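Local coordinates for glycoside hydrolase family protein (Novosphingobium sp. PP1Y, PDB 6Q2F) that probably hydrolyses alpha-L-rhamnosidic bonds, removing rhamnose units from rhamnosylated substrates, at residues G617-Q620 and T621-A624; G746-D750 and E751-D755; V389-R392 and D393-A396; R662-D665 and L666-T670; S631-L635 and Y636-L640. All coordinates share one frame; numbering follows the deposited sequence.

How the contacts relate
All five contacts are local, between neighbouring residues of one chain, and contact 1 lies at their middle. It touches contact 2 where Gln620 OE1 lies 3.2 Å from Pro752 CB, and contact 4 where Ile623 CD1 lies 3.9 Å from Leu666 CD2. Contact 3 is joined to contact 2 by a salt bridge, Arg392 NH2 to Asp750 OD2 at 2.8 Å. Contacts 1 and 5 sit toward the two ends of helix 620-636, their centres about 20 Å apart. The bound sodium ion, held by Asp503, Ser504, Glu583, Glu586 and Glu644, lies about 8 Å from the side chain of Leu622 and about 12 Å from that of Glu667.

Contact 1 (G617-Q620 and T621-A624); sequences GPRQ and TLIA
With CG beside its own backbone N (chi1 -65°) and a bend at chi3 (55°), Arg619 folds its guanidinium back over the side chain of Leu622, whose own CG also lies beside its N. The contact forms the first turn of helix 620-636, which follows strand 604-610 of the eight-stranded beta/alpha barrel, so it lies on the barrel rim that in this fold carries the active site. Leu622 CG stands 4.1 Å from the guanidinium plane, toward its rim, and CD1 comes within 3.6 Å of Arg619 NH1. The other terminal nitrogen, NH2, passes 3.8 Å from Thr621 CG2, the two side chains running alongside each other. Arginine suits this place because its flat, charged end can lie on a leucine and still form a cation-pi contact with Trp610. Replacing Arg619 by alanine would probably uncover this flank of Leu622 and leave Trp610 without its cationic partner. Thr621 OG1 hydrogen-bonds to Glu586 O and His588 N, and Glu586 is a ligand of the bound sodium, so the start of the helix is tied to the metal-bearing loop. Backbone bonds close the turn: Leu622 N reaches Arg619 O at 2.9 Å from above the carbonyl plane, while Ala624 N meets Gln620 O at 3.1 Å, nearly in line with the C=O bond. Proline, rigid and lacking an N-H, fits the extended approach to the helix. Its ring packs obliquely on Ile623, with Pro618 CG 3.7 Å from Ile623 CD1.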
loop_
_atom_site.group_PDB
_atom_site.type_symbol
_atom_site.label_atom_id
_atom_site.label_comp_id
_atom_site.label_asym_id
_atom_site.label_seq_id
_atom_site.Cartn_x
_atom_site.Cartn_y
_atom_site.Cartn_z
ATOM N N GLY A 617 0.634 -17.014 0.797
ATOM C CA GLY A 617 -0.326 -16.052 0.320
ATOM C C GLY A 617 0.233 -14.644 0.344
ATOM O O GLY A 617 1.264 -14.363 0.961
ATOM N N PRO A 618 -0.434 -13.732 -0.344
ATOM C CA PRO A 618 0.058 -12.351 -0.405
ATOM C C PRO A 618 -0.020 -11.668 0.952
ATOM O O PRO A 618 -0.734 -12.096 1.859
ATOM C CB PRO A 618 -0.886 -11.685 -1.408
ATOM C CG PRO A 618 -2.189 -12.450 -1.228
ATOM C CD PRO A 618 -1.754 -13.889 -0.982
ATOM N N ARG A 619 0.743 -10.591 1.087
ATOM C CA ARG A 619 0.569 -9.710 2.234
ATOM C C ARG A 619 -0.800 -9.058 2.151
ATOM O O ARG A 619 -1.092 -8.344 1.188
ATOM C CB ARG A 619 1.671 -8.662 2.258
ATOM C CG ARG A 619 3.062 -9.280 2.488
ATOM C CD ARG A 619 4.135 -8.206 2.298
ATOM N NE ARG A 619 3.908 -7.034 3.147
ATOM C CZ ARG A 619 4.356 -5.816 2.865
ATOM N NH1 ARG A 619 5.031 -5.605 1.740
ATOM N NH2 ARG A 619 4.114 -4.807 3.694
ATOM N N GLN A 620 -1.639 -9.319 3.155
ATOM C CA GLN A 620 -3.020 -8.838 3.128
ATOM C C GLN A 620 -3.086 -7.323 2.964
ATOM O O GLN A 620 -3.949 -6.813 2.245
ATOM C CB GLN A 620 -3.750 -9.278 4.392
ATOM C CG GLN A 620 -3.898 -10.805 4.486
ATOM C CD GLN A 620 -4.639 -11.388 3.298
ATOM O OE1 GLN A 620 -5.664 -10.861 2.871
ATOM N NE2 GLN A 620 -4.110 -12.467 2.743
ATOM N N THR A 621 -2.164 -6.583 3.593
ATOM C CA THR A 621 -2.236 -5.128 3.497
ATOM C C THR A 621 -2.134 -4.663 2.049
ATOM O O THR A 621 -2.680 -3.610 1.689
ATOM C CB THR A 621 -1.142 -4.484 4.359
ATOM O OG1 THR A 621 -1.325 -3.064 4.384
ATOM C CG2 THR A 621 0.267 -4.823 3.839
ATOM N N LEU A 622 -1.461 -5.442 1.206
ATOM C CA LEU A 622 -1.284 -5.076 -0.194
ATOM C C LEU A 622 -2.521 -5.397 -1.023
ATOM O O LEU A 622 -2.741 -4.772 -2.061
ATOM C CB LEU A 622 -0.048 -5.786 -0.758
ATOM C CG LEU A 622 1.259 -5.422 -0.032
ATOM C CD1 LEU A 622 2.482 -6.005 -0.731
ATOM C CD2 LEU A 622 1.387 -3.920 0.047
ATOM N N ILE A 623 -3.313 -6.384 -0.600
ATOM C CA ILE A 623 -4.619 -6.611 -1.217
ATOM C C ILE A 623 -5.529 -5.413 -0.953
ATOM O O ILE A 623 -6.117 -4.838 -1.871
ATOM C CB ILE A 623 -5.245 -7.918 -0.691
ATOM C CG1 ILE A 623 -4.330 -9.140 -0.936
ATOM C CG2 ILE A 623 -6.651 -8.097 -1.258
ATOM C CD1 ILE A 623 -3.924 -9.381 -2.383
ATOM N N ALA A 624 -5.635 -5.015 0.320
ATOM C CA ALA A 624 -6.402 -3.818 0.674
ATOM C C ALA A 624 -5.870 -2.583 -0.041
ATOM O O ALA A 624 -6.651 -1.766 -0.542
ATOM C CB ALA A 624 -6.377 -3.611 2.190
#

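Contact 2 (G746-D750 and E751-D755); sequences GLYGD and EPVAD
This is a CH-pi contact in the turn that follows helix 744-747, where Tyr748 is the first residue to leave helical geometry and Val753 folds back over its ring. Val753 CB lies 3.8 Å from the ring centroid and 13° off the normal. The opposite face is covered by Leu747 CB, so the aromatic ring is sandwiched between two aliphatic groups. A beta-branched valine suits this role: its CG2, anti to the backbone N, reaches out along the ring to 3.6 Å from Tyr748 CZ while CB holds the centre. At the ring edge, in its plane, sits Glu751 O, which also makes a CA-H...O contact of 3.2 Å with Tyr748 CA. A water closes the bend by donating to Leu747 O at 2.8 Å and accepting from Glu751 N, so the last helical carbonyl and the returning N-H are satisfied together. Asp750 sends its carboxylate away from the turn, to a salt bridge with Arg392 and a hydrogen bond with His588. Around the turn, Tyr748 packs on Ala624 and Pro752 on Gln620 of helix 620-636, whereas Val753 rests against Tyr736 of strand 734-737 and Tyr762 and Tyr764 of strand 762-765.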
loop_
_atom_site.group_PDB
_atom_site.type_symbol
_atom_site.label_atom_id
_atom_site.label_comp_id
_atom_site.label_asym_id
_atom_site.label_seq_id
_atom_site.Cartn_x
_atom_site.Cartn_y
_atom_site.Cartn_z
ATOM N N GLY A 746 -5.388 -0.354 7.131
ATOM C CA GLY A 746 -5.489 -0.532 8.564
ATOM C C GLY A 746 -6.544 -1.560 8.911
ATOM O O GLY A 746 -6.257 -2.533 9.615
ATOM N N LEU A 747 -7.769 -1.367 8.403
ATOM C CA LEU A 747 -8.840 -2.313 8.700
ATOM C C LEU A 747 -8.456 -3.722 8.275
ATOM O O LEU A 747 -8.726 -4.694 8.988
ATOM C CB LEU A 747 -10.130 -1.901 7.992
ATOM C CG LEU A 747 -10.913 -0.657 8.447
ATOM C CD1 LEU A 747 -11.996 -0.326 7.410
ATOM C CD2 LEU A 747 -11.543 -0.877 9.837
ATOM N N TYR A 748 -7.813 -3.844 7.119
ATOM C CA TYR A 748 -7.588 -5.125 6.475
ATOM C C TYR A 748 -6.097 -5.375 6.252
ATOM O O TYR A 748 -5.708 -6.114 5.347
ATOM C CB TYR A 748 -8.384 -5.181 5.167
ATOM C CG TYR A 748 -9.834 -4.803 5.399
ATOM C CD1 TYR A 748 -10.613 -5.511 6.313
ATOM C CD2 TYR A 748 -10.414 -3.728 4.737
ATOM C CE1 TYR A 748 -11.931 -5.167 6.555
ATOM C CE2 TYR A 748 -11.748 -3.376 4.957
ATOM C CZ TYR A 748 -12.492 -4.096 5.869
ATOM O OH TYR A 748 -13.811 -3.743 6.117
ATOM N N GLY A 749 -5.260 -4.757 7.094
ATOM C CA GLY A 749 -3.817 -4.932 7.014
ATOM C C GLY A 749 -3.361 -6.322 7.390
ATOM O O GLY A 749 -2.349 -6.795 6.866
ATOM N N ASP A 750 -4.109 -6.996 8.260
ATOM C CA ASP A 750 -3.786 -8.345 8.704
ATOM C C ASP A 750 -4.833 -9.357 8.281
ATOM O O ASP A 750 -4.487 -10.417 7.741
ATOM C CB ASP A 750 -3.630 -8.355 10.230
ATOM C CG ASP A 750 -2.495 -7.472 10.696
ATOM O OD1 ASP A 750 -1.350 -7.661 10.229
ATOM O OD2 ASP A 750 -2.750 -6.585 11.524
ATOM N N GLU A 751 -6.106 -9.058 8.515
ATOM C CA GLU A 751 -7.191 -9.935 8.136
ATOM C C GLU A 751 -7.933 -9.342 6.953
ATOM O O GLU A 751 -8.321 -8.166 7.004
ATOM C CB GLU A 751 -8.142 -10.132 9.315
ATOM C CG GLU A 751 -7.462 -10.782 10.507
ATOM C CD GLU A 751 -8.403 -11.027 11.666
ATOM O OE1 GLU A 751 -9.478 -10.381 11.714
ATOM O OE2 GLU A 751 -8.070 -11.874 12.527
ATOM N N PRO A 752 -8.138 -10.097 5.878
ATOM C CA PRO A 752 -8.870 -9.550 4.736
ATOM C C PRO A 752 -10.320 -9.277 5.097
ATOM O O PRO A 752 -10.859 -9.798 6.070
ATOM C CB PRO A 752 -8.760 -10.647 3.679
ATOM C CG PRO A 752 -8.610 -11.903 4.485
ATOM C CD PRO A 752 -7.787 -11.515 5.690
ATOM N N VAL A 753 -10.948 -8.426 4.300
ATOM C CA VAL A 753 -12.353 -8.107 4.511
ATOM C C VAL A 753 -13.149 -9.417 4.461
ATOM O O VAL A 753 -13.067 -10.180 3.488
ATOM C CB VAL A 753 -12.828 -7.048 3.489
ATOM C CG1 VAL A 753 -12.799 -7.588 2.025
ATOM C CG2 VAL A 753 -14.198 -6.503 3.866
ATOM N N ALA A 754 -13.842 -9.745 5.553
ATOM C CA ALA A 754 -14.567 -11.014 5.624
ATOM C C ALA A 754 -16.018 -10.870 5.207
ATOM O O ALA A 754 -16.749 -11.858 5.208
ATOM C CB ALA A 754 -14.497 -11.595 7.041
ATOM N N ASP A 755 -16.385 -9.677 4.768
ATOM C CA ASP A 755 -17.731 -9.119 4.751
ATOM C C ASP A 755 -18.283 -8.947 3.348
ATOM O O ASP A 755 -19.486 -8.702 3.194
ATOM C CB ASP A 755 -17.697 -7.725 5.441
ATOM C CG ASP A 755 -18.654 -7.630 6.576
ATOM O OD1 ASP A 755 -19.321 -8.652 6.834
ATOM O OD2 ASP A 755 -18.769 -6.567 7.204
HETATM O O HOH W 1 -6.605 -6.501 9.574
#

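Contact 3 (V389-R392 and D393-A396); sequences VMSR and DYYA
A serine, rather than a larger aliphatic residue, covers the face of the Tyr394 ring: Ser391 CB lies 3.9 Å from the ring centroid, 14° off the normal and displaced toward the rim. Only the short methylene is needed for this CH-pi contact, and its OG, on the side of the backbone N, bonds to Thr384 OG1. The loop, between helix 382-385 and strand 413-414, folds so that the tyrosine reaches back along 389-392, with CG beside its own N (chi1 -81°). Its hydroxyl thus meets the earlier backbone: Ser391 N gives a weak hydrogen bond of 3.4 Å to Tyr394 OH. Met390, present as selenomethionine, bends round to bring CE within 3.7 Å of that same oxygen. The turn is set by Asp393, whose OD1 accepts from Tyr395 N at 3.0 Å in an Asx turn, the donor approaching from above the carboxylate plane; Ala396 N bonds to Asp393 O. Arg554 makes a cation-pi contact with the tyrosine ring. Tyr394 OH also bonds to the carbonyl of Thr384 in helix 382-385 and so acts as both acceptor and donor, which implies that its rotation is restrained between that carbonyl and the weaker N-H of Ser391.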
loop_
_atom_site.group_PDB
_atom_site.type_symbol
_atom_site.label_atom_id
_atom_site.label_comp_id
_atom_site.label_asym_id
_atom_site.label_seq_id
_atom_site.Cartn_x
_atom_site.Cartn_y
_atom_site.Cartn_z
ATOM N N VAL A 389 1.459 8.792 18.109
ATOM C CA VAL A 389 1.762 7.416 17.725
ATOM C C VAL A 389 0.451 6.764 17.319
ATOM O O VAL A 389 -0.602 7.063 17.886
ATOM C CB VAL A 389 2.447 6.640 18.877
ATOM C CG1 VAL A 389 1.572 6.667 20.136
ATOM C CG2 VAL A 389 2.733 5.201 18.444
HETATM N N MSE A 390 0.520 5.866 16.340
HETATM C CA MSE A 390 -0.679 5.304 15.745
HETATM C C MSE A 390 -1.318 4.215 16.592
HETATM O O MSE A 390 -0.633 3.478 17.297
HETATM C CB MSE A 390 -0.364 4.745 14.349
HETATM C CG MSE A 390 -0.134 5.836 13.307
HETATM SE SE MSE A 390 -1.630 7.058 13.204
HETATM C CE MSE A 390 -0.969 8.503 14.368
ATOM N N SER A 391 -2.643 4.128 16.539
ATOM C CA SER A 391 -3.350 2.938 16.981
ATOM C C SER A 391 -4.039 2.350 15.762
ATOM O O SER A 391 -4.426 3.077 14.843
ATOM C CB SER A 391 -4.357 3.239 18.108
ATOM O OG SER A 391 -3.701 3.775 19.240
ATOM N N ARG A 392 -4.135 1.052 15.728
ATOM C CA ARG A 392 -4.752 0.391 14.639
ATOM C C ARG A 392 -6.233 0.686 14.552
ATOM O O ARG A 392 -6.776 0.855 13.508
ATOM C CB ARG A 392 -4.481 -1.087 14.744
ATOM C CG ARG A 392 -5.176 -1.885 13.687
ATOM C CD ARG A 392 -4.960 -3.368 13.866
ATOM N NE ARG A 392 -4.734 -3.987 12.567
ATOM C CZ ARG A 392 -3.917 -3.504 11.630
ATOM N NH1 ARG A 392 -3.263 -2.374 11.805
ATOM N NH2 ARG A 392 -3.781 -4.153 10.510
ATOM N N ASP A 393 -6.874 0.741 15.688
ATOM C CA ASP A 393 -8.316 0.929 15.809
ATOM C C ASP A 393 -8.542 1.833 17.008
ATOM O O ASP A 393 -8.443 1.386 18.153
ATOM C CB ASP A 393 -9.038 -0.411 15.984
ATOM C CG ASP A 393 -10.540 -0.248 16.180
ATOM O OD1 ASP A 393 -11.062 0.876 16.000
ATOM O OD2 ASP A 393 -11.203 -1.255 16.490
ATOM N N TYR A 394 -8.845 3.105 16.747
ATOM C CA TYR A 394 -9.021 4.030 17.853
ATOM C C TYR A 394 -10.302 3.754 18.627
ATOM O O TYR A 394 -10.425 4.195 19.776
ATOM C CB TYR A 394 -8.987 5.464 17.338
ATOM C CG TYR A 394 -7.580 5.969 17.118
ATOM C CD1 TYR A 394 -6.810 6.393 18.195
ATOM C CD2 TYR A 394 -7.011 6.015 15.852
ATOM C CE1 TYR A 394 -5.531 6.863 18.031
ATOM C CE2 TYR A 394 -5.705 6.486 15.675
ATOM C CZ TYR A 394 -4.973 6.914 16.781
ATOM O OH TYR A 394 -3.685 7.399 16.656
ATOM N N TYR A 395 -11.253 3.020 18.043
ATOM C CA TYR A 395 -12.444 2.675 18.809
ATOM C C TYR A 395 -12.141 1.583 19.817
ATOM O O TYR A 395 -12.871 1.437 20.800
ATOM C CB TYR A 395 -13.579 2.237 17.882
ATOM C CG TYR A 395 -13.972 3.283 16.872
ATOM C CD1 TYR A 395 -13.930 4.635 17.189
ATOM C CD2 TYR A 395 -14.371 2.928 15.594
ATOM C CE1 TYR A 395 -14.280 5.601 16.268
ATOM C CE2 TYR A 395 -14.727 3.892 14.662
ATOM C CZ TYR A 395 -14.687 5.231 15.000
ATOM O OH TYR A 395 -15.034 6.195 14.087
ATOM N N ALA A 396 -11.073 0.809 19.588
ATOM C CA ALA A 396 -10.713 -0.278 20.492
ATOM C C ALA A 396 -10.113 0.223 21.803
ATOM O O ALA A 396 -10.013 -0.553 22.756
ATOM C CB ALA A 396 -9.737 -1.234 19.798
#

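Contact 4 (R662-D665 and L666-T670); sequences RFID and LEFVT
The edge of the Phe668 ring, near its plane, faces the carboxylate of Asp665, with OD1 4.1 Å from CD2 and the two flat groups inclined by 31°. Such an approach sets a negative oxygen against the slightly positive C-H rim. One turn earlier, the Arg662 guanidinium has Phe663 CE1 3.5 Å above its centre, while Arg662 CG lies over a face of the Phe663 ring; NH2 bonds to Phe612 O, and the guanidinium makes a cation-pi contact with the Phe612 ring. All belong to helix 657-670, the crossover helix of the beta-alpha-beta unit between barrel strands 642-649 and 674-677. Phe668 keeps CG beside its backbone N (chi1 -77°), which lays the ring back along the helix against Ile664, where CE2 is 3.7 Å from CG1. A branched isoleucine and a broad phenylalanine fill the space toward helix 712-726, against Trp714 and Leu725. Polar ends are satisfied individually: Asp665 OD2 forms a salt bridge with Lys661 and OD1 a hydrogen bond with Tyr717 OH, and Glu667 OE1 bonds to Ser645 of strand 642-649 while passing 3.8 Å from Ile664 CD1. Backbone bonds run from each N to the carbonyl four residues earlier, as in an alpha helix; Phe668 N reaches Ile664 O at 2.9 Å. Near the helix end a threonine turns its hydroxyl back into the backbone, Thr670 OG1 donating to Leu666 O at 2.7 Å.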
loop_
_atom_site.group_PDB
_atom_site.type_symbol
_atom_site.label_atom_id
_atom_site.label_comp_id
_atom_site.label_asym_id
_atom_site.label_seq_id
_atom_site.Cartn_x
_atom_site.Cartn_y
_atom_site.Cartn_z
ATOM N N ARG A 662 1.269 -15.677 -11.788
ATOM C CA ARG A 662 0.283 -15.657 -10.712
ATOM C C ARG A 662 0.287 -14.334 -9.946
ATOM O O ARG A 662 -0.749 -13.946 -9.392
ATOM C CB ARG A 662 0.541 -16.816 -9.746
ATOM C CG ARG A 662 1.971 -16.874 -9.238
ATOM C CD ARG A 662 2.292 -18.182 -8.495
ATOM N NE ARG A 662 2.066 -17.957 -7.083
ATOM C CZ ARG A 662 3.005 -17.918 -6.149
ATOM N NH1 ARG A 662 4.277 -18.147 -6.444
ATOM N NH2 ARG A 662 2.646 -17.662 -4.898
ATOM N N PHE A 663 1.432 -13.627 -9.885
ATOM C CA PHE A 663 1.450 -12.345 -9.169
ATOM C C PHE A 663 0.690 -11.276 -9.959
ATOM O O PHE A 663 -0.213 -10.627 -9.426
ATOM C CB PHE A 663 2.892 -11.893 -8.879
ATOM C CG PHE A 663 3.701 -12.899 -8.119
ATOM C CD1 PHE A 663 3.151 -13.543 -7.023
ATOM C CD2 PHE A 663 5.002 -13.206 -8.498
ATOM C CE1 PHE A 663 3.874 -14.499 -6.323
ATOM C CE2 PHE A 663 5.742 -14.160 -7.798
ATOM C CZ PHE A 663 5.178 -14.812 -6.711
ATOM N N ILE A 664 1.002 -11.132 -11.256
ATOM C CA ILE A 664 0.372 -10.109 -12.094
ATOM C C ILE A 664 -1.100 -10.413 -12.302
ATOM O O ILE A 664 -1.912 -9.499 -12.451
ATOM C CB ILE A 664 1.116 -9.981 -13.441
ATOM C CG1 ILE A 664 1.018 -8.546 -13.962
ATOM C CG2 ILE A 664 0.650 -11.012 -14.479
ATOM C CD1 ILE A 664 1.941 -7.581 -13.204
ATOM N N ASP A 665 -1.462 -11.702 -12.357
ATOM C CA ASP A 665 -2.870 -12.076 -12.445
ATOM C C ASP A 665 -3.611 -11.675 -11.176
ATOM O O ASP A 665 -4.761 -11.231 -11.234
ATOM C CB ASP A 665 -3.000 -13.584 -12.725
ATOM C CG ASP A 665 -2.486 -13.977 -14.121
ATOM O OD1 ASP A 665 -2.213 -13.088 -14.958
ATOM O OD2 ASP A 665 -2.355 -15.189 -14.400
ATOM N N LEU A 666 -2.958 -11.778 -10.021
ATOM C CA LEU A 666 -3.589 -11.333 -8.788
ATOM C C LEU A 666 -3.784 -9.816 -8.791
ATOM O O LEU A 666 -4.834 -9.320 -8.374
ATOM C CB LEU A 666 -2.756 -11.793 -7.588
ATOM C CG LEU A 666 -3.263 -11.240 -6.249
ATOM C CD1 LEU A 666 -4.696 -11.777 -5.938
ATOM C CD2 LEU A 666 -2.298 -11.579 -5.108
ATOM N N GLU A 667 -2.796 -9.062 -9.285
ATOM C CA GLU A 667 -2.975 -7.621 -9.426
ATOM C C GLU A 667 -4.119 -7.307 -10.381
ATOM O O GLU A 667 -4.949 -6.422 -10.117
ATOM C CB GLU A 667 -1.693 -6.985 -9.938
ATOM C CG GLU A 667 -0.532 -7.084 -8.977
ATOM C CD GLU A 667 0.713 -6.478 -9.566
ATOM O OE1 GLU A 667 0.595 -5.490 -10.318
ATOM O OE2 GLU A 667 1.801 -7.002 -9.280
ATOM N N PHE A 668 -4.160 -8.013 -11.512
ATOM C CA PHE A 668 -5.207 -7.781 -12.497
ATOM C C PHE A 668 -6.595 -8.018 -11.898
ATOM O O PHE A 668 -7.483 -7.171 -12.025
ATOM C CB PHE A 668 -4.968 -8.675 -13.708
ATOM C CG PHE A 668 -3.863 -8.185 -14.620
ATOM C CD1 PHE A 668 -3.683 -6.829 -14.845
ATOM C CD2 PHE A 668 -3.026 -9.080 -15.265
ATOM C CE1 PHE A 668 -2.700 -6.371 -15.690
ATOM C CE2 PHE A 668 -2.012 -8.630 -16.100
ATOM C CZ PHE A 668 -1.856 -7.271 -16.319
ATOM N N VAL A 669 -6.795 -9.157 -11.223
ATOM C CA VAL A 669 -8.136 -9.498 -10.748
ATOM C C VAL A 669 -8.538 -8.645 -9.541
ATOM O O VAL A 669 -9.724 -8.561 -9.214
ATOM C CB VAL A 669 -8.220 -11.004 -10.438
ATOM C CG1 VAL A 669 -7.650 -11.325 -9.046
ATOM C CG2 VAL A 669 -9.665 -11.499 -10.590
ATOM N N THR A 670 -7.584 -7.940 -8.905
ATOM C CA THR A 670 -7.927 -7.014 -7.836
ATOM C C THR A 670 -8.275 -5.624 -8.351
ATOM O O THR A 670 -8.831 -4.820 -7.593
ATOM C CB THR A 670 -6.780 -6.931 -6.834
ATOM O OG1 THR A 670 -6.384 -8.260 -6.481
ATOM C CG2 THR A 670 -7.222 -6.188 -5.532
#

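Contact 5 (S631-L635 and Y636-L640); sequences SVAHL and YGQNL
Val632 O is gripped by Tyr636 N at 2.7 Å with an N-H...O angle of 171°, and the same carbonyl oxygen sits at the edge of the Tyr636 ring, in its plane, 3.5 Å from CD1. The ring turns back along the helix because CG lies beside the backbone N (chi1 -68°); there it passes Val632 CG1 and Leu635 CB, the latter 3.9 Å from Tyr636 CD1. One residue on, Ala633 O takes Asn639 N at 3.2 Å, from above the carbonyl plane, and a weak bond from Gly637 N. Alanine suits this place, since its small methyl lets the returning loop come close: Ala633 CB is 3.4 Å from Leu640 O. These bonds finish helix 620-636 of the beta/alpha barrel and begin the link to strand 642-649. Gly637, with phi 85°, takes the left-handed conformation that a glycine readily adopts at a helix end; Asn639 also has positive phi, but its psi places it outside the left-handed helical region, and a weak Leu640 N to Gln638 O bond spans it. Gln638 bends at chi2, placing NE2 3.8 Å from Val632 CG1 and in a bond with Ala602 O. Further out, the Tyr636 hydroxyl bonds to Asn768, and its ring packs on Ala769 and Leu773 of helix 767-773; with an alanine in its place, Asn768 would probably lose the phenolic hydroxyl it bonds to and a gap would open against helix 767-773. Asn639 joins Gln726 O and Arg897 through its amide, while His634 ND1 bonds to Asp763 of strand 762-765.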
loop_
_atom_site.group_PDB
_atom_site.type_symbol
_atom_site.label_atom_id
_atom_site.label_comp_id
_atom_site.label_asym_id
_atom_site.label_seq_id
_atom_site.Cartn_x
_atom_site.Cartn_y
_atom_site.Cartn_z
ATOM N N SER A 631 -10.744 1.097 -6.180
ATOM C CA SER A 631 -12.000 1.768 -5.856
ATOM C C SER A 631 -11.920 3.255 -6.169
ATOM O O SER A 631 -12.870 3.837 -6.697
ATOM C CB SER A 631 -12.350 1.538 -4.388
ATOM O OG SER A 631 -12.365 0.147 -4.088
ATOM N N VAL A 632 -10.785 3.889 -5.861
ATOM C CA VAL A 632 -10.627 5.312 -6.176
ATOM C C VAL A 632 -10.828 5.536 -7.666
ATOM O O VAL A 632 -11.650 6.366 -8.088
ATOM C CB VAL A 632 -9.249 5.832 -5.712
ATOM C CG1 VAL A 632 -9.018 7.254 -6.257
ATOM C CG2 VAL A 632 -9.177 5.868 -4.194
ATOM N N ALA A 633 -10.099 4.775 -8.487
ATOM C CA ALA A 633 -10.160 4.969 -9.931
ATOM C C ALA A 633 -11.565 4.731 -10.477
ATOM O O ALA A 633 -11.966 5.367 -11.453
ATOM C CB ALA A 633 -9.157 4.052 -10.624
ATOM N N HIS A 634 -12.309 3.792 -9.888
ATOM C CA HIS A 634 -13.674 3.546 -10.349
ATOM C C HIS A 634 -14.590 4.702 -9.958
ATOM O O HIS A 634 -15.367 5.199 -10.781
ATOM C CB HIS A 634 -14.211 2.226 -9.772
ATOM C CG HIS A 634 -13.375 1.026 -10.091
ATOM N ND1 HIS A 634 -13.488 -0.156 -9.387
ATOM C CD2 HIS A 634 -12.416 0.816 -11.026
ATOM C CE1 HIS A 634 -12.633 -1.041 -9.869
ATOM N NE2 HIS A 634 -11.978 -0.480 -10.872
ATOM N N LEU A 635 -14.502 5.141 -8.706
ATOM C CA LEU A 635 -15.401 6.175 -8.211
ATOM C C LEU A 635 -15.049 7.552 -8.763
ATOM O O LEU A 635 -15.939 8.264 -9.238
ATOM C CB LEU A 635 -15.392 6.170 -6.684
ATOM C CG LEU A 635 -16.242 4.991 -6.219
ATOM C CD1 LEU A 635 -15.684 4.418 -4.961
ATOM C CD2 LEU A 635 -17.684 5.454 -5.992
ATOM N N TYR A 636 -13.767 7.933 -8.757
ATOM C CA TYR A 636 -13.414 9.291 -9.157
ATOM C C TYR A 636 -13.083 9.408 -10.637
ATOM O O TYR A 636 -12.775 10.510 -11.097
ATOM C CB TYR A 636 -12.258 9.823 -8.287
ATOM C CG TYR A 636 -12.712 10.037 -6.859
ATOM C CD1 TYR A 636 -12.731 8.979 -5.957
ATOM C CD2 TYR A 636 -13.162 11.298 -6.419
ATOM C CE1 TYR A 636 -13.169 9.162 -4.658
ATOM C CE2 TYR A 636 -13.625 11.484 -5.114
ATOM C CZ TYR A 636 -13.618 10.419 -4.241
ATOM O OH TYR A 636 -14.053 10.571 -2.953
ATOM N N GLY A 637 -13.157 8.310 -11.390
ATOM C CA GLY A 637 -13.092 8.377 -12.836
ATOM C C GLY A 637 -11.709 8.403 -13.446
ATOM O O GLY A 637 -11.589 8.630 -14.653
ATOM N N GLN A 638 -10.671 8.134 -12.681
ATOM C CA GLN A 638 -9.336 8.052 -13.228
ATOM C C GLN A 638 -9.234 6.865 -14.175
ATOM O O GLN A 638 -8.571 6.934 -15.161
ATOM C CB GLN A 638 -8.281 7.982 -12.149
ATOM C CG GLN A 638 -8.181 9.213 -11.301
ATOM C CD GLN A 638 -8.984 9.117 -10.042
ATOM O OE1 GLN A 638 -9.949 8.391 -9.966
ATOM N NE2 GLN A 638 -8.568 9.821 -9.049
ATOM N N ASN A 639 -9.893 5.778 -13.808
ATOM C CA ASN A 639 -9.923 4.520 -14.556
ATOM C C ASN A 639 -8.621 3.719 -14.493
ATOM O O ASN A 639 -8.637 2.551 -14.300
ATOM C CB ASN A 639 -10.465 4.654 -15.964
ATOM C CG ASN A 639 -10.818 3.317 -16.581
ATOM O OD1 ASN A 639 -11.461 2.511 -15.990
ATOM N ND2 ASN A 639 -10.379 3.104 -17.772
ATOM N N LEU A 640 -7.502 4.387 -14.669
ATOM C CA LEU A 640 -6.223 3.740 -14.566
ATOM C C LEU A 640 -5.912 3.400 -13.110
ATOM O O LEU A 640 -6.171 4.154 -12.233
ATOM C CB LEU A 640 -5.149 4.618 -15.178
ATOM C CG LEU A 640 -5.221 4.870 -16.669
ATOM C CD1 LEU A 640 -4.354 6.000 -17.108
ATOM C CD2 LEU A 640 -4.899 3.642 -17.465
#